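PDB 5TS9: chorismate mutase from Paraburkholderia phymatum, which probably catalyses the rearrangement of chorismate to prephenate, as an all-helical chorismate mutase of type II. Local coordinates for residues L26-Q31 with E79-V84; V32-W37 with T101-L106. All coordinates share one frame; numbering follows the deposited sequence.

In the fold
Both contacts use helix 16-39, on successive turns. Interaction 1 is a buried helix-helix packing near the middle of the chain, where 26-31 meets 79-84 of helix 67-95; interaction 2 lies at the surface, about 17 Å from the chain centre to its own centre, where 32-37 is met by the loop 101-106 leading into helix 106-128. The chemistry changes with depth: in interaction 1 methyl groups pack beside an asparagine amide and a bridging water, whereas in interaction 2 R103 and L106 of the loop lie against L34, S35 and V32 of the helix. The centres are 12 Å apart, and Q31 joins the two, its amide probably hydrogen-bonded to the backbone of P102 and Q104.

Interaction 1 of 2, residues L26-Q31 with E79-V84; sequences LNTADQ and EANKEV
L26 reaches helix 67-95 with its CD1 methyl, which lies 3.5 Å from the backbone O of A80 and also packs on A80 CB. With CG anti to the backbone N (chi1 -173°), the same side chain crosses V84 obliquely, L26 CD1 to V84 CG2 at 3.7 Å. T28 follows, its side chain at about a right angle to that of N81. Its hydroxyl accepts a hydrogen bond from a water, 2.9 Å from OG1, that also donates to N81 OD1 at 2.8 Å, so one water ties the two helices together; OG1 also bonds R25 O, and N81 OD1 has a second partner in Q85. The pair belongs to the helical body of a type II chorismate mutase; the axes of the two short segments approach to 8.4 Å and run in broadly the same direction, 38° apart. At A29 the backbone comes nearest, its CA closest to that of N81, and A29 CB, pointing toward the other helix, touches N81 OD1 at 3.2 Å and V84 CG1 at 3.6 Å. D30 points its CB off the contact, yet its OD1 returns to within 3.9 Å of V84 CG1, while that oxygen is hydrogen-bonded to H158 NE2 on helix 156-165.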
loop_
_atom_site.group_PDB
_atom_site.type_symbol
_atom_site.label_atom_id
_atom_site.label_comp_id
_atom_site.label_asym_id
_atom_site.label_seq_id
_atom_site.Cartn_x
_atom_site.Cartn_y
_atom_site.Cartn_z
ATOM N N LEU A 26 4.248 -4.603 -11.188
ATOM C CA LEU A 26 3.040 -4.694 -10.386
ATOM C C LEU A 26 2.191 -5.884 -10.811
ATOM O O LEU A 26 1.622 -6.574 -9.965
ATOM C CB LEU A 26 2.253 -3.387 -10.499
ATOM C CG LEU A 26 1.035 -3.227 -9.590
ATOM C CD1 LEU A 26 1.430 -3.309 -8.087
ATOM C CD2 LEU A 26 0.364 -1.893 -9.915
ATOM N N ASN A 27 2.129 -6.163 -12.111
ATOM C CA ASN A 27 1.221 -7.191 -12.602
ATOM C C ASN A 27 1.635 -8.601 -12.199
ATOM O O ASN A 27 0.800 -9.507 -12.265
ATOM C CB ASN A 27 1.089 -7.099 -14.129
ATOM C CG ASN A 27 0.068 -6.048 -14.566
ATOM O OD1 ASN A 27 -0.984 -5.873 -13.935
ATOM N ND2 ASN A 27 0.375 -5.343 -15.650
ATOM N N THR A 28 2.900 -8.830 -11.809
ATOM C CA THR A 28 3.244 -10.133 -11.239
ATOM C C THR A 28 2.476 -10.423 -9.947
ATOM O O THR A 28 2.342 -11.591 -9.578
ATOM C CB THR A 28 4.737 -10.239 -10.935
ATOM O OG1 THR A 28 5.081 -9.281 -9.917
ATOM C CG2 THR A 28 5.574 -10.001 -12.198
ATOM N N ALA A 29 1.983 -9.390 -9.250
ATOM C CA ALA A 29 1.188 -9.605 -8.034
ATOM C C ALA A 29 0.003 -10.544 -8.277
ATOM O O ALA A 29 -0.351 -11.353 -7.405
ATOM C CB ALA A 29 0.690 -8.266 -7.486
ATOM N N ASP A 30 -0.633 -10.446 -9.449
ATOM C CA ASP A 30 -1.761 -11.328 -9.740
ATOM C C ASP A 30 -1.337 -12.788 -9.683
ATOM O O ASP A 30 -2.038 -13.621 -9.104
ATOM C CB ASP A 30 -2.356 -11.012 -11.111
ATOM C CG ASP A 30 -2.832 -9.582 -11.221
ATOM O OD1 ASP A 30 -2.273 -8.715 -10.519
ATOM O OD2 ASP A 30 -3.764 -9.323 -12.012
ATOM N N GLN A 31 -0.176 -13.117 -10.258
ATOM C CA GLN A 31 0.243 -14.513 -10.236
ATOM C C GLN A 31 0.839 -14.910 -8.889
ATOM O O GLN A 31 0.758 -16.084 -8.514
ATOM C CB GLN A 31 1.242 -14.791 -11.361
ATOM C CG GLN A 31 0.604 -15.036 -12.734
ATOM C CD GLN A 31 0.082 -16.457 -12.869
ATOM O OE1 GLN A 31 0.525 -17.364 -12.155
ATOM N NE2 GLN A 31 -0.845 -16.663 -13.791
ATOM N N GLU A 79 5.800 -2.737 -1.649
ATOM C CA GLU A 79 4.553 -2.377 -0.968
ATOM C C GLU A 79 3.385 -2.298 -1.944
ATOM O O GLU A 79 2.264 -2.682 -1.608
ATOM C CB GLU A 79 4.702 -1.042 -0.229
ATOM C CG GLU A 79 5.686 -1.074 0.922
ATOM C CD GLU A 79 5.265 -2.027 2.016
ATOM O OE1 GLU A 79 4.049 -2.134 2.281
ATOM O OE2 GLU A 79 6.141 -2.674 2.610
ATOM N N ALA A 80 3.611 -1.772 -3.151
ATOM C CA ALA A 80 2.509 -1.741 -4.110
ATOM C C ALA A 80 2.104 -3.163 -4.490
ATOM O O ALA A 80 0.915 -3.471 -4.637
ATOM C CB ALA A 80 2.909 -0.945 -5.354
ATOM N N ASN A 81 3.089 -4.042 -4.623
ATOM C CA ASN A 81 2.805 -5.433 -4.962
ATOM C C ASN A 81 1.991 -6.111 -3.861
ATOM O O ASN A 81 1.011 -6.809 -4.139
ATOM C CB ASN A 81 4.127 -6.157 -5.223
ATOM C CG ASN A 81 4.004 -7.217 -6.311
ATOM O OD1 ASN A 81 3.571 -8.341 -6.050
ATOM N ND2 ASN A 81 4.375 -6.859 -7.529
ATOM N N LYS A 82 2.373 -5.909 -2.598
ATOM C CA LYS A 82 1.575 -6.460 -1.500
ATOM C C LYS A 82 0.169 -5.860 -1.458
ATOM O O LYS A 82 -0.791 -6.565 -1.155
ATOM C CB LYS A 82 2.296 -6.253 -0.164
ATOM C CG LYS A 82 3.698 -6.903 -0.141
ATOM C CD LYS A 82 4.327 -6.909 1.251
ATOM C CE LYS A 82 4.668 -5.500 1.690
ATOM N NZ LYS A 82 5.353 -5.533 3.046
ATOM N N GLU A 83 0.023 -4.559 -1.745
ATOM C CA GLU A 83 -1.306 -3.943 -1.811
ATOM C C GLU A 83 -2.238 -4.732 -2.725
ATOM O O GLU A 83 -3.394 -5.016 -2.381
ATOM C CB GLU A 83 -1.178 -2.500 -2.310
ATOM C CG GLU A 83 -2.491 -1.797 -2.557
ATOM C CD GLU A 83 -2.323 -0.313 -2.905
ATOM O OE1 GLU A 83 -3.341 0.384 -3.040
ATOM O OE2 GLU A 83 -1.176 0.162 -3.042
ATOM N N VAL A 84 -1.748 -5.081 -3.907
ATOM C CA VAL A 84 -2.557 -5.858 -4.836
ATOM C C VAL A 84 -2.808 -7.254 -4.272
ATOM O O VAL A 84 -3.942 -7.735 -4.262
ATOM C CB VAL A 84 -1.882 -5.914 -6.217
ATOM C CG1 VAL A 84 -2.627 -6.864 -7.155
ATOM C CG2 VAL A 84 -1.843 -4.512 -6.826
HETATM O O HOH W 1 5.515 -10.018 -7.182
#

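Interaction 2 of 2, residues V32-W37 with T101-L106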
loop_
_atom_site.group_PDB
_atom_site.type_symbol
_atom_site.label_atom_id
_atom_site.label_comp_id
_atom_site.label_asym_id
_atom_site.label_seq_id
_atom_site.Cartn_x
_atom_site.Cartn_y
_atom_site.Cartn_z
ATOM N N VAL A 32 1.468 -13.984 -8.157
ATOM C CA VAL A 32 1.949 -14.371 -6.829
ATOM C C VAL A 32 0.764 -14.616 -5.883
ATOM O O VAL A 32 0.770 -15.569 -5.089
ATOM C CB VAL A 32 2.927 -13.318 -6.286
ATOM C CG1 VAL A 32 3.182 -13.562 -4.793
ATOM C CG2 VAL A 32 4.268 -13.358 -7.104
ATOM N N ALA A 33 -0.282 -13.796 -5.990
ATOM C CA ALA A 33 -1.505 -14.013 -5.212
ATOM C C ALA A 33 -2.091 -15.399 -5.469
ATOM O O ALA A 33 -2.453 -16.109 -4.529
ATOM C CB ALA A 33 -2.538 -12.935 -5.545
ATOM N N LEU A 34 -2.198 -15.794 -6.738
ATOM C CA LEU A 34 -2.699 -17.133 -7.076
ATOM C C LEU A 34 -1.891 -18.220 -6.385
ATOM O O LEU A 34 -2.451 -19.174 -5.821
ATOM C CB LEU A 34 -2.646 -17.345 -8.590
ATOM C CG LEU A 34 -3.582 -16.533 -9.480
ATOM C CD1 LEU A 34 -3.241 -16.774 -10.968
ATOM C CD2 LEU A 34 -5.049 -16.878 -9.168
ATOM N N SER A 35 -0.564 -18.111 -6.452
ATOM C CA SER A 35 0.285 -19.119 -5.838
ATOM C C SER A 35 0.068 -19.174 -4.335
ATOM O O SER A 35 0.027 -20.257 -3.740
ATOM C CB SER A 35 1.749 -18.825 -6.152
ATOM O OG SER A 35 2.588 -19.682 -5.390
ATOM N N LYS A 36 -0.052 -18.013 -3.696
ATOM C CA LYS A 36 -0.259 -17.988 -2.255
ATOM C C LYS A 36 -1.666 -18.447 -1.889
ATOM O O LYS A 36 -1.863 -19.019 -0.817
ATOM C CB LYS A 36 0.032 -16.590 -1.714
ATOM C CG LYS A 36 1.537 -16.298 -1.723
ATOM C CD LYS A 36 1.864 -14.921 -1.204
ATOM C CE LYS A 36 3.387 -14.682 -1.220
ATOM N NZ LYS A 36 3.666 -13.186 -1.221
ATOM N N TRP A 37 -2.639 -18.237 -2.776
ATOM C CA TRP A 37 -3.963 -18.816 -2.590
ATOM C C TRP A 37 -3.904 -20.345 -2.622
ATOM O O TRP A 37 -4.544 -21.014 -1.802
ATOM C CB TRP A 37 -4.919 -18.277 -3.669
ATOM C CG TRP A 37 -6.292 -18.964 -3.715
ATOM C CD1 TRP A 37 -6.636 -20.095 -4.418
ATOM C CD2 TRP A 37 -7.480 -18.540 -3.037
ATOM N NE1 TRP A 37 -7.967 -20.397 -4.204
ATOM C CE2 TRP A 37 -8.502 -19.459 -3.357
ATOM C CE3 TRP A 37 -7.774 -17.470 -2.177
ATOM C CZ2 TRP A 37 -9.804 -19.334 -2.861
ATOM C CZ3 TRP A 37 -9.066 -17.346 -1.692
ATOM C CH2 TRP A 37 -10.064 -18.280 -2.027
ATOM N N THR A 101 -7.088 -18.976 -13.776
ATOM C CA THR A 101 -5.918 -18.661 -14.582
ATOM C C THR A 101 -4.820 -19.703 -14.357
ATOM O O THR A 101 -4.556 -20.090 -13.207
ATOM C CB THR A 101 -5.398 -17.272 -14.212
ATOM O OG1 THR A 101 -6.497 -16.359 -14.136
ATOM C CG2 THR A 101 -4.394 -16.784 -15.241
ATOM N N PRO A 102 -4.172 -20.190 -15.420
ATOM C CA PRO A 102 -3.023 -21.087 -15.228
ATOM C C PRO A 102 -1.914 -20.417 -14.421
ATOM O O PRO A 102 -1.612 -19.232 -14.588
ATOM C CB PRO A 102 -2.577 -21.416 -16.663
ATOM C CG PRO A 102 -3.371 -20.481 -17.575
ATOM C CD PRO A 102 -4.615 -20.155 -16.826
ATOM N N ARG A 103 -1.338 -21.185 -13.505
ATOM C CA ARG A 103 -0.300 -20.666 -12.626
ATOM C C ARG A 103 1.052 -20.715 -13.326
ATOM O O ARG A 103 1.385 -21.694 -13.999
ATOM C CB ARG A 103 -0.238 -21.475 -11.335
ATOM C CG ARG A 103 -1.149 -20.973 -10.227
ATOM C CD ARG A 103 -2.620 -20.939 -10.659
ATOM N NE ARG A 103 -3.502 -21.070 -9.503
ATOM C CZ ARG A 103 -4.809 -20.845 -9.530
ATOM N NH1 ARG A 103 -5.406 -20.469 -10.651
ATOM N NH2 ARG A 103 -5.520 -20.991 -8.429
ATOM N N GLN A 104 1.827 -19.652 -13.166
ATOM C CA GLN A 104 3.184 -19.578 -13.695
ATOM C C GLN A 104 4.170 -19.850 -12.561
ATOM O O GLN A 104 4.013 -19.300 -11.465
ATOM C CB GLN A 104 3.430 -18.197 -14.309
ATOM C CG GLN A 104 2.534 -17.887 -15.526
ATOM C CD GLN A 104 2.500 -16.400 -15.868
ATOM O OE1 GLN A 104 3.384 -15.646 -15.470
ATOM N NE2 GLN A 104 1.463 -15.971 -16.587
ATOM N N SER A 105 5.176 -20.688 -12.819
ATOM C CA SER A 105 6.135 -21.042 -11.774
ATOM C C SER A 105 6.757 -19.792 -11.150
ATOM O O SER A 105 7.267 -18.925 -11.863
ATOM C CB SER A 105 7.228 -21.922 -12.356
ATOM O OG SER A 105 8.331 -21.975 -11.471
ATOM N N LEU A 106 6.724 -19.703 -9.815
ATOM C CA LEU A 106 7.310 -18.538 -9.154
ATOM C C LEU A 106 8.813 -18.461 -9.400
ATOM O O LEU A 106 9.343 -17.398 -9.725
ATOM C CB LEU A 106 7.031 -18.555 -7.653
ATOM C CG LEU A 106 5.603 -18.386 -7.154
ATOM C CD1 LEU A 106 5.611 -18.023 -5.665
ATOM C CD2 LEU A 106 4.841 -17.352 -7.979
#
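Van der Waals packing joins L106 to one turn of helix 16-39 through V32 and S35. The two methyls of L106 divide the work: CD2 meets V32 CG2 at 4.1 Å, the side chains crossing at about a right angle, and lies close to S35 CB, while CD1 sits 3.5 Å from S35 OG. That hydroxyl is carried anti to the backbone N (chi1 171°), beside the leucine. At the start of the loop, T101 CB packs against L34 CD1 at 3.9 Å.

Contacts of the charged group centre on R103. Its chain bends at chi2 (58°), which turns CD toward L34 CB; R103 NE lies 3.9 Å from the same CB. L34 CD2 lies over one guanidinium face, 3.9 Å from R103 NH1 and offset toward the rim. W37 CD1 approaches R103 NH2 more loosely, at 4.3 Å.

Polar bonds hold the guanidinium from both sides of the contact. R103 NH1 donates to T101 O at 2.7 Å, almost in the guanidinium plane and in the plane of the carbonyl, and also bonds P99 O; from helix 16-39, D38 forms a salt bridge with NE, which would help to balance the charge.

The loop thus lies across helix 16-39 just before helix 106-128 begins, S105 capping that helix through G108 N. Helix 67-95 packs on the same turns of helix 16-39, W92 touching A33 and L34, and L89 touching W37.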